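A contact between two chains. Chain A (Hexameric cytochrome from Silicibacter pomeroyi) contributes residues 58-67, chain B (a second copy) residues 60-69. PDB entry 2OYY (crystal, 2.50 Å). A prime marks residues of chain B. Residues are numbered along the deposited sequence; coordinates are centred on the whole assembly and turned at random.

Chain A (58-67) AVVATHFQTI
Chain B 60-69: VATHFQTIAA

Both stretches are helical throughout, and each helix extends beyond the stretch at both ends. The two run nearly parallel, with 7° between their N-to-C directions and 8.9 Å between axes at closest approach. Phi runs from -80° to -53° and psi from -56° to -26°. The register is set by two close pairs: His63 CA lies 5.8 Å from Ala61′ CA, and Thr66 CA lies 5.4 Å from Gln65′ CA. Together the stretches bury 430 Å².

The packing centres on Thr66, whose CA-to-CB bond points toward chain B. Its side chain, chi1 m (-47°), is a knob in a hole formed by Ala61′, Phe64′, Gln65′ and Ala68′. Thr66 CG2 is 3.6 Å from Ala68′ CB and 4.1 Å from Phe64′ CD2. A short branched residue fits where the backbones are close; Ala61′ contributes its carbonyl oxygen. Phe64′ has chi1 t (-174°) and chi2 69°.

The CA-to-CB bond of Ala61′ points toward chain A. The His63 CA-to-CB bond points sideways, but chi1 m (-82°) and chi2 -63° bring the ring nearer to chain B. Ala61′ CB lies over one face of the His63 ring, 3.6 Å from its centroid and 26° off the normal, a CH-pi contact. Ala61′ CB is 3.3 Å from His63 NE2. At the ring edge, His63 ND1 is 4.2 Å from Phe64′ CD2. Val59, chi1 t, adds an apolar contact from CG1 to Ala61′ CB at 4.3 Å.

The Thr62 CA-to-CB bond also points toward chain B, with chi1 m (-57°). Thr62 CG2 is 3.5 Å from Ala61′ O and 3.8 Å from Ala61′ CB. The methyl thus covers the backbone of the neighbouring helix, while Thr62 OG1 turns back to its own helix in a weak hydrogen bond to Ala58 O (3.4 Å).

The polar part of the contact gathers around Gln65′. Its CA-to-CB bond points sideways; chi1 t (-178°), chi2 t (156°) and chi3 -69° carry its end nearer to chain A. There the amide lies close to Thr66 OG1, Thr62 O and the side chain of Gln65, which has chi1 t (-166°), chi2 t (163°) and chi3 -88°. Both glutamine amides are probably turned over in the model, so the hydrogen bonding here remains open. A long, flexible polar side chain suits this place, because it reaches across to a backbone carbonyl and a hydroxyl of the other helix.

Within the helices, backbone hydrogen bonds keep the frame: His63 N to Val59 O is 3.1 Å, and Ala68′ N to Phe64′ O is 2.8 Å.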

ATOM      1  N   ALA A  58      -9.145  -1.441   1.730  1.00  2.00           N
ATOM      2  CA  ALA A  58      -7.760  -1.333   1.267  1.00  2.00           C
ATOM      3  C   ALA A  58      -7.173  -2.719   0.941  1.00  2.00           C
ATOM      4  O   ALA A  58      -6.497  -2.897  -0.072  1.00  2.00           O
ATOM      5  CB  ALA A  58      -6.919  -0.607   2.269  1.00  2.00           C
ATOM      6  N   VAL A  59      -7.467  -3.682   1.816  1.00  2.00           N
ATOM      7  CA  VAL A  59      -6.945  -5.041   1.715  1.00  2.00           C
ATOM      8  C   VAL A  59      -7.535  -5.681   0.495  1.00  2.00           C
ATOM      9  O   VAL A  59      -6.800  -6.136  -0.381  1.00  2.00           O
ATOM     10  CB  VAL A  59      -7.311  -5.906   2.938  1.00  2.00           C
ATOM     11  CG1 VAL A  59      -6.765  -7.300   2.765  1.00  2.00           C
ATOM     12  CG2 VAL A  59      -6.768  -5.303   4.237  1.00  2.00           C
ATOM     13  N   VAL A  60      -8.865  -5.692   0.428  1.00  2.00           N
ATOM     14  CA  VAL A  60      -9.557  -6.276  -0.713  1.00  2.00           C
ATOM     15  C   VAL A  60      -9.181  -5.626  -2.038  1.00  2.00           C
ATOM     16  O   VAL A  60      -9.261  -6.275  -3.071  1.00  2.00           O
ATOM     17  CB  VAL A  60     -11.100  -6.316  -0.528  1.00  2.00           C
ATOM     18  CG1 VAL A  60     -11.524  -5.575   0.724  1.00  2.00           C
ATOM     19  CG2 VAL A  60     -11.833  -5.815  -1.789  1.00  2.00           C
ATOM     20  N   ALA A  61      -8.767  -4.355  -1.988  1.00  2.00           N
ATOM     21  CA  ALA A  61      -8.256  -3.615  -3.148  1.00  2.00           C
ATOM     22  C   ALA A  61      -6.972  -4.242  -3.651  1.00  2.00           C
ATOM     23  O   ALA A  61      -6.838  -4.529  -4.855  1.00  2.00           O
ATOM     24  CB  ALA A  61      -8.034  -2.145  -2.809  1.00  2.00           C
ATOM     25  N   THR A  62      -6.035  -4.477  -2.735  1.00  2.00           N
ATOM     26  CA  THR A  62      -4.808  -5.162  -3.096  1.00  2.00           C
ATOM     27  C   THR A  62      -5.111  -6.519  -3.733  1.00  2.00           C
ATOM     28  O   THR A  62      -4.614  -6.818  -4.808  1.00  2.00           O
ATOM     29  CB  THR A  62      -3.861  -5.307  -1.908  1.00  2.00           C
ATOM     30  OG1 THR A  62      -3.582  -4.007  -1.396  1.00  2.00           O
ATOM     31  CG2 THR A  62      -2.561  -5.919  -2.345  1.00  2.00           C
ATOM     32  N   HIS A  63      -5.936  -7.325  -3.080  1.00  2.00           N
ATOM     33  CA  HIS A  63      -6.260  -8.643  -3.598  1.00  2.00           C
ATOM     34  C   HIS A  63      -6.959  -8.576  -4.957  1.00  2.00           C
ATOM     35  O   HIS A  63      -6.575  -9.294  -5.888  1.00  2.00           O
ATOM     36  CB  HIS A  63      -7.115  -9.428  -2.603  1.00  2.00           C
ATOM     37  CG  HIS A  63      -6.326 -10.096  -1.528  1.00  2.00           C
ATOM     38  ND1 HIS A  63      -5.396 -11.077  -1.793  1.00  2.00           N
ATOM     39  CD2 HIS A  63      -6.330  -9.931  -0.185  1.00  2.00           C
ATOM     40  CE1 HIS A  63      -4.868 -11.498  -0.662  1.00  2.00           C
ATOM     41  NE2 HIS A  63      -5.417 -10.820   0.329  1.00  2.00           N
ATOM     42  N   PHE A  64      -7.962  -7.707  -5.078  1.00  2.00           N
ATOM     43  CA  PHE A  64      -8.634  -7.561  -6.355  1.00  2.00           C
ATOM     44  C   PHE A  64      -7.672  -7.220  -7.488  1.00  2.00           C
ATOM     45  O   PHE A  64      -7.915  -7.554  -8.640  1.00  2.00           O
ATOM     46  CB  PHE A  64      -9.763  -6.547  -6.290  1.00  2.00           C
ATOM     47  CG  PHE A  64     -10.634  -6.563  -7.487  1.00  2.00           C
ATOM     48  CD1 PHE A  64     -11.383  -7.691  -7.799  1.00  2.00           C
ATOM     49  CD2 PHE A  64     -10.697  -5.472  -8.319  1.00  2.00           C
ATOM     50  CE1 PHE A  64     -12.203  -7.718  -8.929  1.00  2.00           C
ATOM     51  CE2 PHE A  64     -11.514  -5.491  -9.463  1.00  2.00           C
ATOM     52  CZ  PHE A  64     -12.266  -6.615  -9.760  1.00  2.00           C
ATOM     53  N   GLN A  65      -6.570  -6.579  -7.155  1.00  2.00           N
ATOM     54  CA  GLN A  65      -5.563  -6.229  -8.146  1.00  2.00           C
ATOM     55  C   GLN A  65      -4.880  -7.496  -8.637  1.00  2.02           C
ATOM     56  O   GLN A  65      -4.628  -7.652  -9.841  1.00  2.00           O
ATOM     57  CB  GLN A  65      -4.563  -5.256  -7.531  1.00  2.00           C
ATOM     58  CG  GLN A  65      -3.640  -4.513  -8.481  1.00  2.01           C
ATOM     59  CD  GLN A  65      -3.032  -3.307  -7.778  1.00  3.17           C
ATOM     60  OE1 GLN A  65      -3.625  -2.219  -7.793  1.00  4.60           O
ATOM     61  NE2 GLN A  65      -1.881  -3.503  -7.106  1.00  2.00           N
ATOM     62  N   THR A  66      -4.626  -8.411  -7.698  1.00  2.40           N
ATOM     63  CA  THR A  66      -3.975  -9.684  -7.993  1.00  2.73           C
ATOM     64  C   THR A  66      -4.868 -10.612  -8.798  1.00  2.96           C
ATOM     65  O   THR A  66      -4.397 -11.263  -9.728  1.00  3.60           O
ATOM     66  CB  THR A  66      -3.540 -10.408  -6.692  1.00  3.03           C
ATOM     67  OG1 THR A  66      -2.873  -9.477  -5.826  1.00  3.52           O
ATOM     68  CG2 THR A  66      -2.619 -11.611  -6.999  1.00  2.00           C
ATOM     69  N   ILE A  67      -6.150 -10.685  -8.446  1.00  3.00           N
ATOM     70  CA  ILE A  67      -7.064 -11.565  -9.176  1.00  3.08           C
ATOM     71  C   ILE A  67      -7.582 -11.002 -10.518  1.00  2.97           C
ATOM     72  O   ILE A  67      -7.953 -11.756 -11.418  1.00  3.02           O
ATOM     73  CB  ILE A  67      -8.201 -12.143  -8.288  1.00  2.79           C
ATOM     74  CG1 ILE A  67      -9.528 -12.048  -9.015  1.00  2.59           C
ATOM     75  CG2 ILE A  67      -8.294 -11.416  -6.979  1.00  4.22           C
ATOM     76  CD1 ILE A  67     -10.325 -13.254  -8.884  1.00  4.37           C
TER
ATOM     77  N   VAL B  60       0.172  -9.700   3.835  1.00  2.00           N
ATOM     78  CA  VAL B  60       0.108 -10.933   3.080  1.00  2.00           C
ATOM     79  C   VAL B  60      -0.515 -10.676   1.706  1.00  2.00           C
ATOM     80  O   VAL B  60      -0.202 -11.366   0.742  1.00  2.00           O
ATOM     81  CB  VAL B  60      -0.531 -12.180   3.868  1.00  2.00           C
ATOM     82  CG1 VAL B  60      -0.644 -11.934   5.383  1.00  2.00           C
ATOM     83  CG2 VAL B  60      -1.852 -12.639   3.263  1.00  2.00           C
ATOM     84  N   ALA B  61      -1.356  -9.654   1.606  1.00  2.00           N
ATOM     85  CA  ALA B  61      -2.015  -9.344   0.335  1.00  2.00           C
ATOM     86  C   ALA B  61      -0.993  -8.775  -0.649  1.00  2.00           C
ATOM     87  O   ALA B  61      -1.058  -9.041  -1.865  1.00  2.00           O
ATOM     88  CB  ALA B  61      -3.186  -8.372   0.554  1.00  2.00           C
ATOM     89  N   THR B  62      -0.047  -8.001  -0.117  1.00  2.00           N
ATOM     90  CA  THR B  62       1.072  -7.530  -0.911  1.00  2.00           C
ATOM     91  C   THR B  62       1.968  -8.692  -1.314  1.00  2.00           C
ATOM     92  O   THR B  62       2.446  -8.747  -2.450  1.00  2.00           O
ATOM     93  CB  THR B  62       1.926  -6.503  -0.145  1.00  2.00           C
ATOM     94  OG1 THR B  62       1.124  -5.389   0.221  1.00  2.00           O
ATOM     95  CG2 THR B  62       3.077  -6.005  -1.001  1.00  2.00           C
ATOM     96  N   HIS B  63       2.218  -9.607  -0.383  1.00  2.00           N
ATOM     97  CA  HIS B  63       3.137 -10.717  -0.639  1.00  2.00           C
ATOM     98  C   HIS B  63       2.544 -11.679  -1.662  1.00  2.00           C
ATOM     99  O   HIS B  63       3.208 -12.082  -2.609  1.00  2.00           O
ATOM    100  CB  HIS B  63       3.501 -11.456   0.659  1.00  2.00           C
ATOM    101  CG  HIS B  63       4.739 -10.943   1.334  1.00  2.00           C
ATOM    102  ND1 HIS B  63       5.950 -10.815   0.682  1.00  2.00           N
ATOM    103  CD2 HIS B  63       4.964 -10.573   2.618  1.00  2.00           C
ATOM    104  CE1 HIS B  63       6.854 -10.353   1.528  1.00  2.00           C
ATOM    105  NE2 HIS B  63       6.280 -10.192   2.709  1.00  2.00           N
ATOM    106  N   PHE B  64       1.279 -12.021  -1.465  1.00  2.00           N
ATOM    107  CA  PHE B  64       0.554 -12.915  -2.366  1.00  2.00           C
ATOM    108  C   PHE B  64       0.565 -12.393  -3.794  1.00  2.00           C
ATOM    109  O   PHE B  64       0.659 -13.178  -4.753  1.00  2.00           O
ATOM    110  CB  PHE B  64      -0.875 -13.140  -1.886  1.00  2.00           C
ATOM    111  CG  PHE B  64      -1.611 -14.136  -2.690  1.00  2.00           C
ATOM    112  CD1 PHE B  64      -1.263 -15.482  -2.632  1.00  2.00           C
ATOM    113  CD2 PHE B  64      -2.643 -13.750  -3.518  1.00  2.00           C
ATOM    114  CE1 PHE B  64      -1.929 -16.428  -3.390  1.00  2.00           C
ATOM    115  CE2 PHE B  64      -3.325 -14.689  -4.278  1.00  2.00           C
ATOM    116  CZ  PHE B  64      -2.971 -16.030  -4.206  1.00  2.00           C
ATOM    117  N   GLN B  65       0.512 -11.065  -3.902  1.00  2.00           N
ATOM    118  CA  GLN B  65       0.593 -10.342  -5.176  1.00  2.00           C
ATOM    119  C   GLN B  65       1.909 -10.616  -5.939  1.00  2.00           C
ATOM    120  O   GLN B  65       1.919 -10.716  -7.170  1.00  2.00           O
ATOM    121  CB  GLN B  65       0.404  -8.850  -4.917  1.00  2.00           C
ATOM    122  CG  GLN B  65       0.418  -7.947  -6.128  1.00  2.00           C
ATOM    123  CD  GLN B  65      -0.324  -6.649  -5.856  1.00  2.79           C
ATOM    124  OE1 GLN B  65      -1.548  -6.654  -5.711  1.00  3.63           O
ATOM    125  NE2 GLN B  65       0.409  -5.533  -5.772  1.00  2.24           N
ATOM    126  N   THR B  66       2.991 -10.746  -5.171  1.00  2.00           N
ATOM    127  CA  THR B  66       4.340 -11.003  -5.674  1.00  2.11           C
ATOM    128  C   THR B  66       4.478 -12.436  -6.156  1.00  2.38           C
ATOM    129  O   THR B  66       4.839 -12.683  -7.303  1.00  2.19           O
ATOM    130  CB  THR B  66       5.387 -10.757  -4.571  1.00  2.27           C
ATOM    131  OG1 THR B  66       5.165  -9.480  -3.969  1.00  2.33           O
ATOM    132  CG2 THR B  66       6.777 -10.789  -5.141  1.00  2.51           C
ATOM    133  N   ILE B  67       4.175 -13.383  -5.274  1.00  2.90           N
ATOM    134  CA  ILE B  67       4.297 -14.796  -5.615  1.00  3.05           C
ATOM    135  C   ILE B  67       3.302 -15.208  -6.707  1.00  3.08           C
ATOM    136  O   ILE B  67       3.667 -15.925  -7.642  1.00  2.98           O
ATOM    137  CB  ILE B  67       4.289 -15.721  -4.359  1.00  2.95           C
ATOM    138  CG1 ILE B  67       3.370 -16.920  -4.539  1.00  2.84           C
ATOM    139  CG2 ILE B  67       3.881 -14.965  -3.105  1.00  3.73           C
ATOM    140  CD1 ILE B  67       3.558 -17.936  -3.484  1.00  4.00           C
ATOM    141  N   ALA B  68       2.064 -14.726  -6.607  1.00  3.19           N
ATOM    142  CA  ALA B  68       1.054 -15.009  -7.629  1.00  3.23           C
ATOM    143  C   ALA B  68       1.591 -14.649  -9.010  1.00  3.21           C
ATOM    144  O   ALA B  68       1.424 -15.408  -9.968  1.00  3.15           O
ATOM    145  CB  ALA B  68      -0.239 -14.255  -7.333  1.00  3.09           C
ATOM    146  N   ALA B  69       2.255 -13.497  -9.086  1.00  3.51           N
ATOM    147  CA  ALA B  69       2.900 -13.020 -10.317  1.00  3.80           C
ATOM    148  C   ALA B  69       4.048 -13.926 -10.706  1.00  3.86           C
ATOM    149  O   ALA B  69       4.273 -14.162 -11.886  1.00  4.24           O
ATOM    150  CB  ALA B  69       3.398 -11.576 -10.142  1.00  3.51           C
TER